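Local coordinates for protein putative exonuclease (Eubacterium rectale, PDB 3L0A) that is probably a hydrolase of the PDDEXK nuclease clan, possibly an exonuclease, and binds a zinc ion, at residues A[185-197]-A[204-216]. Residues are numbered along the deposited sequence; the frame is centred on the assembly and turned at random.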
loop_
_atom_site.group_PDB
_atom_site.type_symbol
_atom_site.label_atom_id
_atom_site.label_comp_id
_atom_site.label_asym_id
_atom_site.label_seq_id
_atom_site.Cartn_x
_atom_site.Cartn_y
_atom_site.Cartn_z
ATOM N N THR A 185 -2.112 4.231 45.860
ATOM C CA THR A 185 -2.098 2.930 46.531
ATOM C C THR A 185 -0.874 2.611 47.385
ATOM O O THR A 185 -0.986 1.808 48.290
ATOM C CB THR A 185 -2.203 1.779 45.512
ATOM O OG1 THR A 185 -3.550 1.706 45.061
ATOM C CG2 THR A 185 -1.846 0.415 46.141
ATOM N N GLY A 186 0.288 3.169 47.037
ATOM C CA GLY A 186 1.577 2.753 47.604
ATOM C C GLY A 186 2.202 1.581 46.851
ATOM O O GLY A 186 3.419 1.341 46.968
ATOM N N GLU A 187 1.384 0.851 46.080
ATOM C CA GLU A 187 1.830 -0.371 45.423
ATOM C C GLU A 187 2.329 -0.054 44.005
ATOM O O GLU A 187 1.635 0.608 43.223
ATOM C CB GLU A 187 0.711 -1.436 45.362
ATOM C CG GLU A 187 0.263 -2.105 46.725
ATOM C CD GLU A 187 1.389 -2.895 47.484
ATOM O OE1 GLU A 187 2.163 -3.621 46.819
ATOM O OE2 GLU A 187 1.487 -2.800 48.737
ATOM N N LYS A 188 3.542 -0.514 43.700
ATOM C CA LYS A 188 4.091 -0.443 42.365
ATOM C C LYS A 188 3.715 -1.691 41.556
ATOM O O LYS A 188 4.321 -2.759 41.762
ATOM C CB LYS A 188 5.617 -0.280 42.383
ATOM C CG LYS A 188 6.186 -0.213 40.917
ATOM C CD LYS A 188 7.358 0.774 40.727
ATOM C CE LYS A 188 8.704 0.106 40.341
ATOM N NZ LYS A 188 9.561 1.124 39.615
ATOM N N LEU A 189 2.759 -1.537 40.614
ATOM C CA LEU A 189 2.206 -2.697 39.893
ATOM C C LEU A 189 2.788 -2.834 38.488
ATOM O O LEU A 189 3.079 -1.818 37.834
ATOM C CB LEU A 189 0.664 -2.654 39.810
ATOM C CG LEU A 189 -0.173 -2.684 41.102
ATOM C CD1 LEU A 189 -1.675 -2.591 40.798
ATOM C CD2 LEU A 189 0.123 -3.917 41.973
ATOM N N PRO A 190 2.917 -4.094 38.006
ATOM C CA PRO A 190 3.320 -4.395 36.641
ATOM C C PRO A 190 2.267 -3.976 35.601
ATOM O O PRO A 190 1.059 -3.928 35.898
ATOM C CB PRO A 190 3.488 -5.924 36.660
ATOM C CG PRO A 190 2.623 -6.392 37.711
ATOM C CD PRO A 190 2.604 -5.331 38.752
ATOM N N PHE A 191 2.737 -3.691 34.380
ATOM C CA PHE A 191 1.891 -3.203 33.315
ATOM C C PHE A 191 1.923 -4.210 32.172
ATOM O O PHE A 191 3.000 -4.615 31.710
ATOM C CB PHE A 191 2.381 -1.836 32.854
ATOM C CG PHE A 191 1.520 -1.211 31.798
ATOM C CD1 PHE A 191 0.308 -0.635 32.127
ATOM C CD2 PHE A 191 1.929 -1.191 30.470
ATOM C CE1 PHE A 191 -0.513 -0.093 31.152
ATOM C CE2 PHE A 191 1.141 -0.639 29.504
ATOM C CZ PHE A 191 -0.089 -0.071 29.846
ATOM N N PHE A 192 0.718 -4.613 31.758
ATOM C CA PHE A 192 0.473 -5.537 30.662
ATOM C C PHE A 192 -0.454 -4.906 29.626
ATOM O O PHE A 192 -1.452 -4.266 29.977
ATOM C CB PHE A 192 -0.223 -6.775 31.182
ATOM C CG PHE A 192 0.543 -7.526 32.236
ATOM C CD1 PHE A 192 0.373 -7.226 33.583
ATOM C CD2 PHE A 192 1.410 -8.562 31.878
ATOM C CE1 PHE A 192 1.086 -7.928 34.568
ATOM C CE2 PHE A 192 2.094 -9.299 32.862
ATOM C CZ PHE A 192 1.933 -8.969 34.210
ATOM N N ILE A 193 -0.108 -5.089 28.359
ATOM C CA ILE A 193 -0.987 -4.808 27.235
ATOM C C ILE A 193 -1.652 -6.094 26.813
ATOM O O ILE A 193 -0.991 -7.124 26.602
ATOM C CB ILE A 193 -0.198 -4.204 26.063
ATOM C CG1 ILE A 193 0.241 -2.775 26.433
ATOM C CG2 ILE A 193 -1.042 -4.202 24.786
ATOM C CD1 ILE A 193 1.377 -2.213 25.586
ATOM N N ALA A 194 -2.975 -6.074 26.755
ATOM C CA ALA A 194 -3.723 -7.240 26.319
ATOM C C ALA A 194 -4.052 -6.953 24.863
ATOM O O ALA A 194 -5.021 -6.253 24.566
ATOM C CB ALA A 194 -5.002 -7.426 27.174
ATOM N N GLY A 195 -3.220 -7.445 23.951
ATOM C CA GLY A 195 -3.370 -7.137 22.549
ATOM C C GLY A 195 -4.161 -8.145 21.731
ATOM O O GLY A 195 -3.990 -9.381 21.898
ATOM N N ALA A 196 -4.996 -7.626 20.819
ATOM C CA ALA A 196 -5.668 -8.446 19.810
ATOM C C ALA A 196 -5.548 -7.732 18.499
ATOM O O ALA A 196 -5.507 -6.516 18.479
ATOM C CB ALA A 196 -7.120 -8.672 20.170
ATOM N N THR A 197 -5.452 -8.484 17.402
ATOM C CA THR A 197 -5.295 -7.873 16.107
ATOM C C THR A 197 -6.478 -8.085 15.183
ATOM O O THR A 197 -7.330 -8.965 15.377
ATOM C CB THR A 197 -4.094 -8.407 15.421
ATOM O OG1 THR A 197 -4.323 -9.782 15.109
ATOM C CG2 THR A 197 -2.889 -8.318 16.335
ATOM N N ILE A 204 -3.704 -13.063 19.381
ATOM C CA ILE A 204 -3.860 -12.613 20.769
ATOM C C ILE A 204 -2.605 -12.886 21.614
ATOM O O ILE A 204 -2.036 -14.002 21.523
ATOM C CB ILE A 204 -5.090 -13.277 21.520
ATOM C CG1 ILE A 204 -4.807 -14.751 21.874
ATOM C CG2 ILE A 204 -6.398 -13.085 20.732
ATOM C CD1 ILE A 204 -5.999 -15.550 22.331
ATOM N N ARG A 205 -2.237 -11.895 22.459
ATOM C CA ARG A 205 -1.094 -11.948 23.386
ATOM C C ARG A 205 -1.340 -11.078 24.603
ATOM O O ARG A 205 -1.888 -9.985 24.479
ATOM C CB ARG A 205 0.183 -11.365 22.745
ATOM C CG ARG A 205 0.817 -12.125 21.618
ATOM C CD ARG A 205 1.249 -13.482 21.994
ATOM N NE ARG A 205 1.878 -14.171 20.862
ATOM C CZ ARG A 205 2.432 -15.385 20.962
ATOM N NH1 ARG A 205 2.433 -16.041 22.121
ATOM N NH2 ARG A 205 2.997 -15.951 19.903
ATOM N N ILE A 206 -0.863 -11.529 25.757
ATOM C CA ILE A 206 -0.619 -10.678 26.926
ATOM C C ILE A 206 0.853 -10.270 26.911
ATOM O O ILE A 206 1.727 -11.133 26.907
ATOM C CB ILE A 206 -0.935 -11.435 28.238
ATOM C CG1 ILE A 206 -2.438 -11.711 28.366
ATOM C CG2 ILE A 206 -0.532 -10.617 29.442
ATOM C CD1 ILE A 206 -3.367 -10.400 28.179
ATOM N N ILE A 207 1.156 -8.970 26.862
ATOM C CA ILE A 207 2.544 -8.511 26.792
ATOM C C ILE A 207 2.924 -7.705 28.046
ATOM O O ILE A 207 2.384 -6.621 28.268
ATOM C CB ILE A 207 2.771 -7.641 25.579
ATOM C CG1 ILE A 207 2.315 -8.364 24.315
ATOM C CG2 ILE A 207 4.268 -7.224 25.453
ATOM C CD1 ILE A 207 1.503 -7.549 23.393
ATOM N N HIS A 208 3.861 -8.225 28.839
ATOM C CA HIS A 208 4.427 -7.492 29.990
ATOM C C HIS A 208 5.487 -6.487 29.514
ATOM O O HIS A 208 6.495 -6.868 28.890
ATOM C CB HIS A 208 5.041 -8.469 30.945
ATOM C CG HIS A 208 5.528 -7.865 32.228
ATOM N ND1 HIS A 208 6.244 -8.590 33.159
ATOM C CD2 HIS A 208 5.438 -6.603 32.714
ATOM C CE1 HIS A 208 6.582 -7.787 34.157
ATOM N NE2 HIS A 208 6.123 -6.573 33.897
ATOM N N VAL A 209 5.236 -5.209 29.788
ATOM C CA VAL A 209 6.189 -4.121 29.503
ATOM C C VAL A 209 6.974 -3.882 30.795
ATOM O O VAL A 209 6.428 -3.374 31.759
ATOM C CB VAL A 209 5.448 -2.828 29.076
ATOM C CG1 VAL A 209 6.438 -1.743 28.664
ATOM C CG2 VAL A 209 4.434 -3.108 27.949
ATOM N N THR A 210 8.230 -4.314 30.840
ATOM C CA THR A 210 8.969 -4.389 32.066
ATOM C C THR A 210 9.415 -3.028 32.614
ATOM O O THR A 210 9.449 -2.047 31.914
ATOM C CB THR A 210 10.142 -5.385 31.928
ATOM O OG1 THR A 210 10.827 -5.155 30.705
ATOM C CG2 THR A 210 9.623 -6.826 31.907
ATOM N N ASP A 211 9.712 -2.987 33.911
ATOM C CA ASP A 211 9.923 -1.712 34.604
ATOM C C ASP A 211 11.164 -0.945 34.127
ATOM O O ASP A 211 11.204 0.262 34.275
ATOM C CB ASP A 211 9.956 -1.899 36.127
ATOM C CG ASP A 211 8.614 -2.429 36.715
ATOM O OD1 ASP A 211 7.580 -2.374 36.035
ATOM O OD2 ASP A 211 8.597 -2.897 37.883
ATOM N N ASN A 212 12.160 -1.620 33.551
ATOM C CA ASN A 212 13.303 -0.901 32.889
ATOM C C ASN A 212 12.921 0.017 31.744
ATOM O O ASN A 212 13.539 1.045 31.549
ATOM C CB ASN A 212 14.420 -1.854 32.387
ATOM C CG ASN A 212 13.917 -2.958 31.398
ATOM O OD1 ASN A 212 12.829 -3.539 31.555
ATOM N ND2 ASN A 212 14.765 -3.290 30.427
ATOM N N TYR A 213 11.924 -0.400 30.974
ATOM C CA TYR A 213 11.401 0.374 29.849
ATOM C C TYR A 213 10.475 1.493 30.361
ATOM O O TYR A 213 10.534 2.639 29.866
ATOM C CB TYR A 213 10.671 -0.552 28.857
ATOM C CG TYR A 213 11.602 -1.537 28.175
ATOM C CD1 TYR A 213 12.635 -1.087 27.340
ATOM C CD2 TYR A 213 11.471 -2.916 28.374
ATOM C CE1 TYR A 213 13.513 -1.982 26.710
ATOM C CE2 TYR A 213 12.346 -3.821 27.755
ATOM C CZ TYR A 213 13.373 -3.344 26.922
ATOM O OH TYR A 213 14.245 -4.237 26.304
ATOM N N LEU A 214 9.666 1.178 31.392
ATOM C CA LEU A 214 8.793 2.165 31.998
ATOM C C LEU A 214 9.649 3.270 32.595
ATOM O O LEU A 214 9.332 4.438 32.415
ATOM C CB LEU A 214 7.914 1.553 33.092
ATOM C CG LEU A 214 6.980 0.408 32.687
ATOM C CD1 LEU A 214 5.961 0.091 33.795
ATOM C CD2 LEU A 214 6.278 0.684 31.378
ATOM N N GLN A 215 10.735 2.896 33.281
ATOM C CA GLN A 215 11.660 3.868 33.891
ATOM C C GLN A 215 12.298 4.794 32.878
ATOM O O GLN A 215 12.390 5.988 33.143
ATOM C CB GLN A 215 12.768 3.184 34.726
ATOM N N GLU A 216 12.769 4.261 31.749
ATOM C CA GLU A 216 13.404 5.114 30.718
ATOM C C GLU A 216 12.409 6.100 30.099
ATOM O O GLU A 216 12.785 7.215 29.729
ATOM C CB GLU A 216 14.138 4.297 29.621
ATOM C CG GLU A 216 15.571 3.802 30.053
HETATM O O HOH W 1 5.870 -3.787 34.427
#
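Strands 191-197 and 204-209 form an antiparallel beta hairpin, in which Ile193 and Ile207 bond reciprocally, Ile207 N reaching Ile193 O at 2.8 Å and 170°, and Gly195 and Arg205 do the same. On the face carrying Phe192, Ala194 and Ile206, the Phe192 ring turns one face to His208, whose imidazole lies obliquely to it, planes at 35°. Phe192 CE2 meets His208 CB at 3.6 Å, while CD2 rests on Ile206 CG2. His208 CG stands anti to the backbone N (chi1 -174°), leaning the imidazole back toward Pro190. The methyl of Thr210 lies over the centre of the imidazole face opposite Phe192. Small Ala194 leaves room for Ile206 CD1, 3.5 Å from its CB. On the opposite face of the hairpin, Val209 CG2 reaches the edge of the Phe191 ring and also Ile193 CD1, 4.0 Å away; Gly195, lacking a side chain, leaves room for Ile207 CD1. An alanine in place of Phe192 would probably open a gap beside Ile206 and strip one face of the His208 ring of its cover. Strand 140-147 flanks 191-197, and Ile207 and His208 pair with a strand of the second subunit. Where the strands diverge, one water joins His208 NE2 (2.8 Å), Phe191 N, Val209 O and Asp211 OD1, the last also held by Gln178; it thus satisfies backbone groups where the direct ladder gives way and ties the hairpin to the start of helix 211-232.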